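SGNH-hydrolase family esterase (Altererythrobacter indicus, PDB 7C2A) hydrolyses esters as a member of the SGNH-hydrolase family, and may act on lysophospholipids such as lysophosphatidylcholine. Local coordinates at residues Gly99-Glu102 with Glu103-Arg106; Asp131-Tyr134 with Pro135-Glu139; Ala56-Gln59 with Arg60-Phe63; Thr33-Ser37 with His38-Ala42; Arg170-Glu173 with Glu174-Ala178. All coordinates share one frame; numbering follows the deposited sequence. Where two conformers were deposited one is given.

From the N terminus, contact 4 comes first, ending helix 27-35 and turning the chain into strand 42-48, an outermost strand of the parallel sheet. Contact 3 follows on helix 54-66, contact 1 at the end of helix 90-106, contact 2 on helix 133-140 and contact 5 on helix 169-186. All five are local, each covering eight to ten consecutive residues, and they succeed one another without nesting or crossing. Contact 1 touches both contact 3, through the K62 to E103 salt bridge, and contact 2, where L101 packs on L137. Contact 5 lies apart, its centre about 49 Å from that of contact 4.

Contact 1. Residues Gly99-Glu102 with Glu103-Arg106; sequences GILE and ELQR
I100 and L104 lie side by side, one turn apart, near the C-terminal end of helix 90-106, one of the helices packed on the parallel sheet of this SGNH-hydrolase alpha/beta fold. On their side the contact is buried and closely packed. CG2 of I100 stands 4.2 Å from CD1 of L104, and the same methyl of L104 approaches CD2 of L101 at 4.3 Å. In L104, CG is anti to the carbonyl carbon (chi1 -69°), which lays the branch back along the preceding turn and over the carbonyl oxygen of I100. L101 and L104 press on V77 and I111 of the neighbouring strands, while I100 leans on L58 of helix 54-66. Regular i to i+4 backbone bonds hold the turn, among them Q105 N to L101 O at 2.8 Å.

The other side is polar and partly open to solvent. E102 is exposed and runs out extended to a hydrogen bond with the hydroxyl of Y141. E103, although buried, turns its carboxylate away from the preceding turn; R107, just after the segment, and K62 of helix 54-66 both form salt bridges with it. In one of its two conformers R106, also exposed, joins them, gripping side-on with NE and NH2, one nitrogen to each oxygen. NE meets OE1 of E103 from above the carboxylate plane, whereas NH2 reaches OE2 of E103 on the syn side at 2.9 Å.

Contact 2. Residues Asp131-Tyr134 with Pro135-Glu139; sequences DGIY and PYLAE
I133 and L137 provide the apolar link one turn apart, with CG1 of I133 4.4 Å from CD1 of L137. The leucine also folds over the backbone of the preceding turn: its CG, anti to the carbonyl carbon (chi1 -70°), sits 3.2 Å from O of I133. Beyond the two segments I133 touches R94, and L137 packs on L97 and S98, so this side of the turn faces helix 90-106.

Aromatic contacts come next. The ring of Y134 carries CG1 of I133 on one face, 3.5 Å above the plane and offset toward the rim, while O of D131 lies in plane at its edge. The Y134 hydroxyl ends in a hydrogen bond to the carbonyl of L79, which fixes the far end of the buried ring. Y136 points its ring away from the turn, and O of I133 lies at its edge, near the plane.

The arrangement belongs to the opening turns of helix 133-140, which follows helix 124-131 almost directly and is packed on the sheet through Y134 and A138 against L145. P135 suits a first turn, since its ring nitrogen has no hydrogen to give; its CD lies 3.4 Å from O of D131.

The first backbone bond is weak, Y136 N to G132 O at 3.4 Å; L137 N to I133 O is shorter, at 2.9 Å. A138 N reaches O of Y134, nearly along the C=O axis, also at 2.9 Å.

Contact 3. Residues Ala56-Gln59 with Arg60-Phe63; sequences AGLQ and RIKF
R60 runs back along the preceding turn of helix 54-66, its CG resting 3.5 Å from O of A56 and 3.7 Å from O of G57. That CG takes the crowded position between backbone N and carbonyl carbon (chi1 68°), and the chain is then extended to NE. The guanidinium lies obliquely to CA of G57 and O of A56. Its charge is answered by a salt bridge from NE to D52, and NH1 gives a hydrogen bond to the carbonyl of A47.

I61 turns another way: CG2 comes 3.5 Å from O of L58 and stands at 4.5 Å from CD1 of L58, a light apolar touch.

The helix is kinked here. R60 N bonds to O of G57 at 3.2 Å, approaching from above the carbonyl plane, and only weakly to O of A56. The amides of K62 and F63 have no bond to the turn before; one water accepts from K62 N and donates to O of L58, and a second water does the same between F63 N and O of Q59. Water thus replaces two helical bonds while the chain continues as a helix.

L58 packs on N96 and K62 lies against R106, both of helix 90-106, while R60 and I61 touch F11 of strand 6-12.

Contact 4. Residues Thr33-Ser37 with His38-Ala42; sequences TALRS and HGINA
The imidazole of H38 has O of A34 in plane at its edge, 3.4 Å from CD2, while CA of L35 and the carbonyl carbon of S37 approach it obliquely. CG of H38 is anti to the carbonyl carbon (chi1 -60°), which swings the ring back beside the last helical turn. Its ND1 is a ligand of a bound cadmium ion. The guanidinium of R36 carries CG2 of T33 over the centre of one face, 4.0 Å above the plane. R36 and the amide of N41 cross obliquely, their planes 55° apart; a water donates to OD1 of N41 and accepts a weak bond from NE of R36, bridging the two.

The backbone between these groups forms a Schellman motif that ends helix 27-35, with G39 at the C-prime position and a positive phi of 76°. I40 N bonds to O of L35 at 3.1 Å, and G39 N to O of R36 at the same length. L35 O also accepts from H38 N at 2.8 Å, the two amides reaching it from opposite faces of its plane.

An apolar seam lies beneath the turn: CB of L35 is 4.1 Å from CB of I40, and its CD1 reaches CB of A42 at 4.0 Å. As the chain enters strand 42-48, A42 and L35 both touch I8 of the adjacent strand 6-12.

Contact 5. Residues Arg170-Glu173 with Glu174-Ala178; sequences RGVE and ELVSA
R170 and one conformer of E174 form an i to i+4 salt bridge across one exposed turn of helix 169-186. From CB of E174, which lies 3.3 Å from O of G171, the chain leads to CG, set anti to the carbonyl carbon (chi1 -88°) and 3.3 Å from NH1 of R170. A bend at chi2 (-59°) then sets CD 3.7 Å from the same nitrogen and brings OE2 to the arginine. At the tip OE2 takes both terminal nitrogens of the arginine end-on, with NH1 on its anti lone pair and NH2 on the anti side, slightly out of the carboxylate plane. The guanidinium and carboxylate are nearly coplanar, 29° apart, and OE2 lies in plane at the guanidinium edge. One oxygen thus receives two donors, which probably stabilises its negative charge.

Regular backbone bonds run beneath the pair, including E174 N to O of R170. On another side of the helix V172 and V176 cross, while V172 and L175 touch P167 in the preceding loop. The turn is otherwise largely solvent-facing, though its residues touch crystal neighbours. In the valine pair, CG1 of V172 stands 4.2 Å from CG2 of V176.

Contact 1. Residues Gly99-Glu102 with Glu103-Arg106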
loop_
_atom_site.group_PDB
_atom_site.type_symbol
_atom_site.label_atom_id
_atom_site.label_comp_id
_atom_site.label_asym_id
_atom_site.label_seq_id
_atom_site.Cartn_x
_atom_site.Cartn_y
_atom_site.Cartn_z
ATOM N N GLY A 99 9.391 -6.397 11.407
ATOM C CA GLY A 99 10.501 -7.146 10.843
ATOM C C GLY A 99 11.105 -6.468 9.626
ATOM O O GLY A 99 12.321 -6.497 9.436
ATOM N N ILE A 100 10.269 -5.846 8.790
ATOM C CA ILE A 100 10.777 -5.090 7.644
ATOM C C ILE A 100 11.622 -3.911 8.111
ATOM O O ILE A 100 12.737 -3.681 7.621
ATOM C CB ILE A 100 9.619 -4.618 6.745
ATOM C CG1 ILE A 100 8.882 -5.819 6.157
ATOM C CG2 ILE A 100 10.140 -3.701 5.641
ATOM C CD1 ILE A 100 7.537 -5.471 5.565
ATOM N N LEU A 101 11.098 -3.139 9.064
ATOM C CA LEU A 101 11.814 -1.954 9.514
ATOM C C LEU A 101 13.084 -2.331 10.255
ATOM O O LEU A 101 14.088 -1.620 10.163
ATOM C CB LEU A 101 10.916 -1.078 10.381
ATOM C CG LEU A 101 9.601 -0.626 9.736
ATOM C CD1 LEU A 101 8.985 0.481 10.568
ATOM C CD2 LEU A 101 9.796 -0.177 8.295
ATOM N N GLU A 102 13.070 -3.459 10.966
ATOM C CA GLU A 102 14.265 -3.909 11.665
ATOM C C GLU A 102 15.378 -4.251 10.688
ATOM O O GLU A 102 16.552 -3.972 10.954
ATOM C CB GLU A 102 13.929 -5.106 12.550
ATOM C CG GLU A 102 13.404 -4.680 13.900
ATOM C CD GLU A 102 12.854 -5.810 14.744
ATOM O OE1 GLU A 102 12.993 -6.990 14.349
ATOM O OE2 GLU A 102 12.279 -5.504 15.812
ATOM N N GLU A 103 15.040 -4.879 9.564
ATOM C CA GLU A 103 16.048 -5.167 8.553
ATOM C C GLU A 103 16.626 -3.881 7.962
ATOM O O GLU A 103 17.844 -3.758 7.793
ATOM C CB GLU A 103 15.445 -6.061 7.474
ATOM C CG GLU A 103 16.402 -6.402 6.345
ATOM C CD GLU A 103 17.611 -7.213 6.786
ATOM O OE1 GLU A 103 17.585 -7.800 7.889
ATOM O OE2 GLU A 103 18.601 -7.262 6.030
ATOM N N LEU A 104 15.767 -2.910 7.637
ATOM C CA LEU A 104 16.260 -1.633 7.126
ATOM C C LEU A 104 17.146 -0.940 8.153
ATOM O O LEU A 104 18.206 -0.399 7.812
ATOM C CB LEU A 104 15.080 -0.741 6.736
ATOM C CG LEU A 104 14.310 -1.248 5.515
ATOM C CD1 LEU A 104 12.933 -0.595 5.422
ATOM C CD2 LEU A 104 15.093 -1.025 4.237
ATOM N N GLN A 105 16.730 -0.957 9.422
ATOM C CA GLN A 105 17.512 -0.323 10.479
ATOM C C GLN A 105 18.856 -1.016 10.664
ATOM O O GLN A 105 19.878 -0.354 10.896
ATOM C CB GLN A 105 16.714 -0.359 11.778
ATOM C CG GLN A 105 17.146 0.649 12.822
ATOM C CD GLN A 105 16.175 0.700 13.979
ATOM O OE1 GLN A 105 15.846 -0.330 14.566
ATOM N NE2 GLN A 105 15.699 1.895 14.306
ATOM N N ARG A 106 18.876 -2.346 10.595
ATOM C CA ARG A 106 20.145 -3.057 10.693
ATOM C C ARG A 106 21.132 -2.536 9.660
ATOM O O ARG A 106 22.319 -2.351 9.957
ATOM C CB ARG A 106 19.909 -4.553 10.500
ATOM C CG ARG A 106 21.128 -5.417 10.711
ATOM C CD ARG A 106 20.777 -6.872 10.465
ATOM N NE ARG A 106 20.586 -7.143 9.045
ATOM C CZ ARG A 106 21.580 -7.323 8.182
ATOM N NH1 ARG A 106 22.837 -7.273 8.600
ATOM N NH2 ARG A 106 21.319 -7.559 6.905
#

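Contact 2. Residues Asp131-Tyr134 with Pro135-Glu139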
loop_
_atom_site.group_PDB
_atom_site.type_symbol
_atom_site.label_atom_id
_atom_site.label_comp_id
_atom_site.label_asym_id
_atom_site.label_seq_id
_atom_site.Cartn_x
_atom_site.Cartn_y
_atom_site.Cartn_z
ATOM N N ASP A 131 -5.287 1.436 12.351
ATOM C CA ASP A 131 -4.740 2.762 12.089
ATOM C C ASP A 131 -3.584 3.081 13.025
ATOM O O ASP A 131 -2.623 3.749 12.625
ATOM C CB ASP A 131 -5.825 3.832 12.250
ATOM C CG ASP A 131 -6.844 3.823 11.135
ATOM O OD1 ASP A 131 -6.761 2.987 10.215
ATOM O OD2 ASP A 131 -7.747 4.682 11.200
ATOM N N GLY A 132 -3.651 2.605 14.269
ATOM C CA GLY A 132 -2.631 2.943 15.248
ATOM C C GLY A 132 -1.300 2.243 15.054
ATOM O O GLY A 132 -0.320 2.620 15.704
ATOM N N ILE A 133 -1.222 1.234 14.186
ATOM C CA ILE A 133 0.062 0.539 14.066
ATOM C C ILE A 133 1.120 1.440 13.448
ATOM O O ILE A 133 2.304 1.316 13.771
ATOM C CB ILE A 133 -0.038 -0.826 13.352
ATOM C CG1 ILE A 133 -0.222 -0.677 11.839
ATOM C CG2 ILE A 133 -1.120 -1.688 13.980
ATOM C CD1 ILE A 133 -0.258 -2.001 11.084
ATOM N N TYR A 134 0.719 2.376 12.576
ATOM C CA TYR A 134 1.710 3.177 11.860
ATOM C C TYR A 134 2.404 4.195 12.758
ATOM O O TYR A 134 3.647 4.255 12.747
ATOM C CB TYR A 134 1.096 3.773 10.585
ATOM C CG TYR A 134 0.697 2.675 9.620
ATOM C CD1 TYR A 134 1.622 2.126 8.739
ATOM C CD2 TYR A 134 -0.587 2.142 9.629
ATOM C CE1 TYR A 134 1.285 1.081 7.897
ATOM C CE2 TYR A 134 -0.937 1.105 8.786
ATOM C CZ TYR A 134 0.005 0.577 7.925
ATOM O OH TYR A 134 -0.380 -0.456 7.109
ATOM N N PRO A 135 1.697 5.009 13.551
ATOM C CA PRO A 135 2.419 5.880 14.492
ATOM C C PRO A 135 3.251 5.100 15.488
ATOM O O PRO A 135 4.338 5.553 15.872
ATOM C CB PRO A 135 1.307 6.689 15.176
ATOM C CG PRO A 135 0.138 6.585 14.286
ATOM C CD PRO A 135 0.247 5.284 13.561
ATOM N N TYR A 136 2.785 3.924 15.901
ATOM C CA TYR A 136 3.572 3.102 16.808
ATOM C C TYR A 136 4.893 2.700 16.160
ATOM O O TYR A 136 5.964 2.810 16.773
ATOM C CB TYR A 136 2.773 1.863 17.208
ATOM C CG TYR A 136 3.591 0.868 17.986
ATOM C CD1 TYR A 136 3.723 0.981 19.365
ATOM C CD2 TYR A 136 4.230 -0.180 17.348
ATOM C CE1 TYR A 136 4.475 0.078 20.083
ATOM C CE2 TYR A 136 4.988 -1.093 18.063
ATOM C CZ TYR A 136 5.101 -0.951 19.427
ATOM O OH TYR A 136 5.852 -1.856 20.141
ATOM N N LEU A 137 4.833 2.213 14.920
ATOM C CA LEU A 137 6.040 1.760 14.234
ATOM C C LEU A 137 6.997 2.911 13.968
ATOM O O LEU A 137 8.218 2.749 14.092
ATOM C CB LEU A 137 5.662 1.100 12.912
ATOM C CG LEU A 137 4.960 -0.250 13.018
ATOM C CD1 LEU A 137 4.221 -0.564 11.716
ATOM C CD2 LEU A 137 5.957 -1.353 13.361
ATOM N N ALA A 138 6.467 4.071 13.567
ATOM C CA ALA A 138 7.334 5.205 13.268
ATOM C C ALA A 138 8.111 5.632 14.504
ATOM O O ALA A 138 9.308 5.930 14.421
ATOM C CB ALA A 138 6.507 6.364 12.712
ATOM N N GLU A 139 7.449 5.674 15.658
ATOM C CA GLU A 139 8.149 6.023 16.890
ATOM C C GLU A 139 9.180 4.963 17.241
ATOM O O GLU A 139 10.337 5.279 17.544
ATOM C CB GLU A 139 7.142 6.176 18.030
ATOM C CG GLU A 139 7.665 6.972 19.223
ATOM C CD GLU A 139 8.503 6.138 20.178
ATOM O OE1 GLU A 139 8.383 4.895 20.154
ATOM O OE2 GLU A 139 9.278 6.731 20.962
#

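Contact 3. Residues Ala56-Gln59 with Arg60-Phe63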
loop_
_atom_site.group_PDB
_atom_site.type_symbol
_atom_site.label_atom_id
_atom_site.label_comp_id
_atom_site.label_asym_id
_atom_site.label_seq_id
_atom_site.Cartn_x
_atom_site.Cartn_y
_atom_site.Cartn_z
ATOM N N ALA A 56 4.125 -10.861 2.982
ATOM C CA ALA A 56 4.830 -10.992 1.711
ATOM C C ALA A 56 6.005 -10.026 1.634
ATOM O O ALA A 56 7.087 -10.377 1.149
ATOM C CB ALA A 56 3.868 -10.795 0.537
ATOM N N GLY A 57 5.813 -8.797 2.112
ATOM C CA GLY A 57 6.913 -7.851 2.119
ATOM C C GLY A 57 8.050 -8.308 3.006
ATOM O O GLY A 57 9.221 -8.217 2.636
ATOM N N LEU A 58 7.722 -8.820 4.193
ATOM C CA LEU A 58 8.757 -9.342 5.080
ATOM C C LEU A 58 9.509 -10.498 4.435
ATOM O O LEU A 58 10.724 -10.625 4.598
ATOM C CB LEU A 58 8.124 -9.761 6.405
ATOM C CG LEU A 58 9.041 -10.384 7.455
ATOM C CD1 LEU A 58 10.169 -9.441 7.835
ATOM C CD2 LEU A 58 8.224 -10.779 8.672
ATOM N N GLN A 59 8.799 -11.336 3.683
ATOM C CA GLN A 59 9.432 -12.484 3.048
ATOM C C GLN A 59 10.486 -12.073 2.028
ATOM O O GLN A 59 11.455 -12.813 1.811
ATOM C CB GLN A 59 8.370 -13.343 2.378
ATOM C CG GLN A 59 8.889 -14.695 1.913
ATOM C CD GLN A 59 9.192 -15.613 3.083
ATOM O OE1 GLN A 59 8.451 -15.641 4.065
ATOM N NE2 GLN A 59 10.279 -16.364 2.990
ATOM N N ARG A 60 10.335 -10.905 1.401
ATOM C CA ARG A 60 11.203 -10.501 0.299
ATOM C C ARG A 60 12.130 -9.338 0.610
ATOM O O ARG A 60 12.963 -9.012 -0.240
ATOM C CB ARG A 60 10.418 -10.227 -0.996
ATOM C CG ARG A 60 9.527 -9.010 -0.936
ATOM C CD ARG A 60 8.892 -8.693 -2.303
ATOM N NE ARG A 60 7.858 -7.673 -2.130
ATOM C CZ ARG A 60 7.941 -6.412 -2.551
ATOM N NH1 ARG A 60 8.985 -6.004 -3.255
ATOM N NH2 ARG A 60 6.963 -5.562 -2.278
ATOM N N ILE A 61 12.039 -8.705 1.783
ATOM C CA ILE A 61 12.813 -7.480 1.993
ATOM C C ILE A 61 14.317 -7.728 1.861
ATOM O O ILE A 61 15.030 -6.941 1.232
ATOM C CB ILE A 61 12.425 -6.758 3.299
ATOM C CG1 ILE A 61 13.236 -5.460 3.450
ATOM C CG2 ILE A 61 12.634 -7.649 4.530
ATOM C CD1 ILE A 61 12.973 -4.381 2.384
ATOM N N LYS A 62 14.826 -8.811 2.455
ATOM C CA LYS A 62 16.257 -9.093 2.348
ATOM C C LYS A 62 16.670 -9.311 0.898
ATOM O O LYS A 62 17.687 -8.777 0.443
ATOM C CB LYS A 62 16.623 -10.318 3.188
ATOM C CG LYS A 62 16.813 -10.054 4.676
ATOM C CD LYS A 62 17.160 -11.358 5.403
ATOM C CE LYS A 62 17.337 -11.161 6.904
ATOM N NZ LYS A 62 18.582 -10.424 7.240
ATOM N N PHE A 63 15.891 -10.099 0.159
ATOM C CA PHE A 63 16.214 -10.365 -1.238
ATOM C C PHE A 63 16.220 -9.082 -2.054
ATOM O O PHE A 63 17.111 -8.862 -2.881
ATOM C CB PHE A 63 15.187 -11.342 -1.817
ATOM C CG PHE A 63 15.398 -11.646 -3.274
ATOM C CD1 PHE A 63 16.295 -12.630 -3.658
ATOM C CD2 PHE A 63 14.719 -10.954 -4.260
ATOM C CE1 PHE A 63 16.503 -12.924 -4.986
ATOM C CE2 PHE A 63 14.930 -11.249 -5.600
ATOM C CZ PHE A 63 15.828 -12.232 -5.960
HETATM O O HOH W 1 13.422 -11.014 3.884
HETATM O O HOH W 2 14.230 -12.097 1.329
#

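Contact 4. Residues Thr33-Ser37 with His38-Ala42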
loop_
_atom_site.group_PDB
_atom_site.type_symbol
_atom_site.label_atom_id
_atom_site.label_comp_id
_atom_site.label_asym_id
_atom_site.label_seq_id
_atom_site.Cartn_x
_atom_site.Cartn_y
_atom_site.Cartn_z
ATOM N N THR A 33 10.210 12.210 -10.837
ATOM C CA THR A 33 10.210 13.448 -11.606
ATOM C C THR A 33 9.981 14.658 -10.711
ATOM O O THR A 33 10.664 15.683 -10.854
ATOM C CB THR A 33 9.144 13.374 -12.696
ATOM O OG1 THR A 33 9.442 12.289 -13.576
ATOM C CG2 THR A 33 9.100 14.669 -13.492
ATOM N N ALA A 34 9.045 14.553 -9.765
ATOM C CA ALA A 34 8.719 15.683 -8.899
ATOM C C ALA A 34 9.885 16.086 -8.006
ATOM O O ALA A 34 10.042 17.271 -7.687
ATOM C CB ALA A 34 7.499 15.341 -8.047
ATOM N N LEU A 35 10.727 15.133 -7.612
ATOM C CA LEU A 35 11.851 15.474 -6.756
ATOM C C LEU A 35 12.843 16.412 -7.437
ATOM O O LEU A 35 13.585 17.106 -6.736
ATOM C CB LEU A 35 12.534 14.206 -6.250
ATOM C CG LEU A 35 11.739 13.441 -5.182
ATOM C CD1 LEU A 35 12.401 12.115 -4.869
ATOM C CD2 LEU A 35 11.554 14.243 -3.903
ATOM N N ARG A 36 12.872 16.445 -8.775
ATOM C CA ARG A 36 13.717 17.421 -9.467
ATOM C C ARG A 36 13.417 18.837 -9.004
ATOM O O ARG A 36 14.327 19.673 -8.925
ATOM C CB ARG A 36 13.514 17.330 -10.979
ATOM C CG ARG A 36 13.985 16.045 -11.634
ATOM C CD ARG A 36 13.640 16.076 -13.119
ATOM N NE ARG A 36 13.480 14.744 -13.691
ATOM C CZ ARG A 36 12.944 14.510 -14.884
ATOM N NH1 ARG A 36 12.514 15.521 -15.628
ATOM N NH2 ARG A 36 12.836 13.267 -15.334
ATOM N N SER A 37 12.157 19.121 -8.674
ATOM C CA SER A 37 11.741 20.446 -8.230
ATOM C C SER A 37 12.149 20.723 -6.796
ATOM O O SER A 37 11.948 21.849 -6.318
ATOM C CB SER A 37 10.226 20.595 -8.384
ATOM O OG SER A 37 9.857 20.559 -9.754
ATOM N N HIS A 38 12.694 19.725 -6.104
ATOM C CA HIS A 38 13.287 19.902 -4.790
ATOM C C HIS A 38 14.803 19.878 -4.856
ATOM O O HIS A 38 15.457 19.694 -3.825
ATOM C CB HIS A 38 12.784 18.818 -3.833
ATOM C CG HIS A 38 11.299 18.824 -3.652
ATOM N ND1 HIS A 38 10.698 19.258 -2.493
ATOM C CD2 HIS A 38 10.293 18.482 -4.491
ATOM C CE1 HIS A 38 9.387 19.161 -2.614
ATOM N NE2 HIS A 38 9.113 18.700 -3.819
ATOM N N GLY A 39 15.371 20.019 -6.053
ATOM C CA GLY A 39 16.810 19.971 -6.218
ATOM C C GLY A 39 17.419 18.590 -6.143
ATOM O O GLY A 39 18.619 18.475 -5.888
ATOM N N ILE A 40 16.638 17.534 -6.377
ATOM C CA ILE A 40 17.083 16.155 -6.186
ATOM C C ILE A 40 16.953 15.401 -7.497
ATOM O O ILE A 40 15.874 15.361 -8.093
ATOM C CB ILE A 40 16.254 15.449 -5.094
ATOM C CG1 ILE A 40 16.505 16.096 -3.738
ATOM C CG2 ILE A 40 16.557 13.944 -5.060
ATOM C CD1 ILE A 40 15.436 15.788 -2.701
ATOM N N ASN A 41 18.051 14.763 -7.926
ATOM C CA ASN A 41 18.021 13.769 -8.993
ATOM C C ASN A 41 18.015 12.408 -8.316
ATOM O O ASN A 41 19.034 11.983 -7.756
ATOM C CB ASN A 41 19.234 13.896 -9.910
ATOM C CG ASN A 41 19.086 15.019 -10.910
ATOM O OD1 ASN A 41 18.040 15.173 -11.540
ATOM N ND2 ASN A 41 20.134 15.818 -11.054
ATOM N N ALA A 42 16.868 11.739 -8.347
ATOM C CA ALA A 42 16.695 10.440 -7.721
ATOM C C ALA A 42 16.534 9.359 -8.777
ATOM O O ALA A 42 16.077 9.610 -9.898
ATOM C CB ALA A 42 15.465 10.442 -6.811
HETATM O O HOH W 3 16.038 13.234 -12.204
#

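Contact 5. Residues Arg170-Glu173 with Glu174-Ala178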
loop_
_atom_site.group_PDB
_atom_site.type_symbol
_atom_site.label_atom_id
_atom_site.label_comp_id
_atom_site.label_asym_id
_atom_site.label_seq_id
_atom_site.Cartn_x
_atom_site.Cartn_y
_atom_site.Cartn_z
ATOM N N ARG A 170 -26.644 -4.157 1.538
ATOM C CA ARG A 170 -27.798 -3.533 0.912
ATOM C C ARG A 170 -27.684 -3.573 -0.610
ATOM O O ARG A 170 -28.681 -3.773 -1.310
ATOM C CB ARG A 170 -27.918 -2.097 1.426
ATOM C CG ARG A 170 -29.104 -1.324 0.921
ATOM C CD ARG A 170 -30.422 -1.904 1.410
ATOM N NE ARG A 170 -31.540 -1.188 0.804
ATOM C CZ ARG A 170 -31.895 -1.307 -0.473
ATOM N NH1 ARG A 170 -31.237 -2.136 -1.271
ATOM N NH2 ARG A 170 -32.915 -0.611 -0.952
ATOM N N GLY A 171 -26.472 -3.392 -1.134
ATOM C CA GLY A 171 -26.267 -3.556 -2.564
ATOM C C GLY A 171 -26.607 -4.954 -3.051
ATOM O O GLY A 171 -27.167 -5.118 -4.134
ATOM N N VAL A 172 -26.280 -5.977 -2.255
ATOM C CA VAL A 172 -26.650 -7.347 -2.619
ATOM C C VAL A 172 -28.161 -7.480 -2.734
ATOM O O VAL A 172 -28.682 -8.078 -3.682
ATOM C CB VAL A 172 -26.081 -8.359 -1.608
ATOM C CG1 VAL A 172 -26.789 -9.709 -1.758
ATOM C CG2 VAL A 172 -24.590 -8.517 -1.795
ATOM N N GLU A 173 -28.890 -6.885 -1.788
ATOM C CA GLU A 173 -30.378 -6.964 -1.834
ATOM C C GLU A 173 -30.867 -6.348 -3.148
ATOM O O GLU A 173 -31.844 -6.829 -3.721
ATOM C CB GLU A 173 -30.972 -6.300 -0.590
ATOM C CG GLU A 173 -30.648 -7.073 0.671
ATOM C CD GLU A 173 -31.104 -6.426 1.966
ATOM O OE1 GLU A 173 -31.584 -5.283 1.914
ATOM O OE2 GLU A 173 -30.952 -7.069 3.013
ATOM N N GLU A 174 -30.225 -5.256 -3.572
ATOM C CA GLU A 174 -30.601 -4.581 -4.842
ATOM C C GLU A 174 -30.391 -5.563 -6.000
ATOM O O GLU A 174 -31.242 -5.620 -6.891
ATOM C CB GLU A 174 -29.735 -3.339 -5.056
ATOM C CG GLU A 174 -30.294 -2.087 -4.412
ATOM C CD GLU A 174 -31.680 -1.664 -4.868
ATOM O OE1 GLU A 174 -31.902 -1.533 -6.086
ATOM O OE2 GLU A 174 -32.529 -1.463 -4.001
ATOM N N LEU A 175 -29.247 -6.250 -6.016
ATOM C CA LEU A 175 -28.953 -7.221 -7.104
ATOM C C LEU A 175 -29.981 -8.352 -7.065
ATOM O O LEU A 175 -30.413 -8.785 -8.129
ATOM C CB LEU A 175 -27.549 -7.791 -6.902
ATOM C CG LEU A 175 -26.408 -6.786 -7.040
ATOM C CD1 LEU A 175 -25.076 -7.467 -6.758
ATOM C CD2 LEU A 175 -26.408 -6.145 -8.420
ATOM N N VAL A 176 -30.312 -8.827 -5.862
ATOM C CA VAL A 176 -31.288 -9.906 -5.748
ATOM C C VAL A 176 -32.640 -9.462 -6.289
ATOM O O VAL A 176 -33.305 -10.193 -7.034
ATOM C CB VAL A 176 -31.364 -10.391 -4.289
ATOM C CG1 VAL A 176 -32.533 -11.325 -4.085
ATOM C CG2 VAL A 176 -30.072 -11.083 -3.901
ATOM N N SER A 177 -33.065 -8.244 -5.949
ATOM C CA SER A 177 -34.354 -7.768 -6.431
ATOM C C SER A 177 -34.373 -7.649 -7.947
ATOM O O SER A 177 -35.415 -7.875 -8.573
ATOM C CB SER A 177 -34.700 -6.429 -5.782
ATOM O OG SER A 177 -34.892 -6.598 -4.390
ATOM N N ALA A 178 -33.232 -7.321 -8.557
ATOM C CA ALA A 178 -33.175 -7.139 -10.001
ATOM C C ALA A 178 -33.037 -8.445 -10.773
ATOM O O ALA A 178 -33.385 -8.487 -11.956
ATOM C CB ALA A 178 -31.993 -6.234 -10.357
#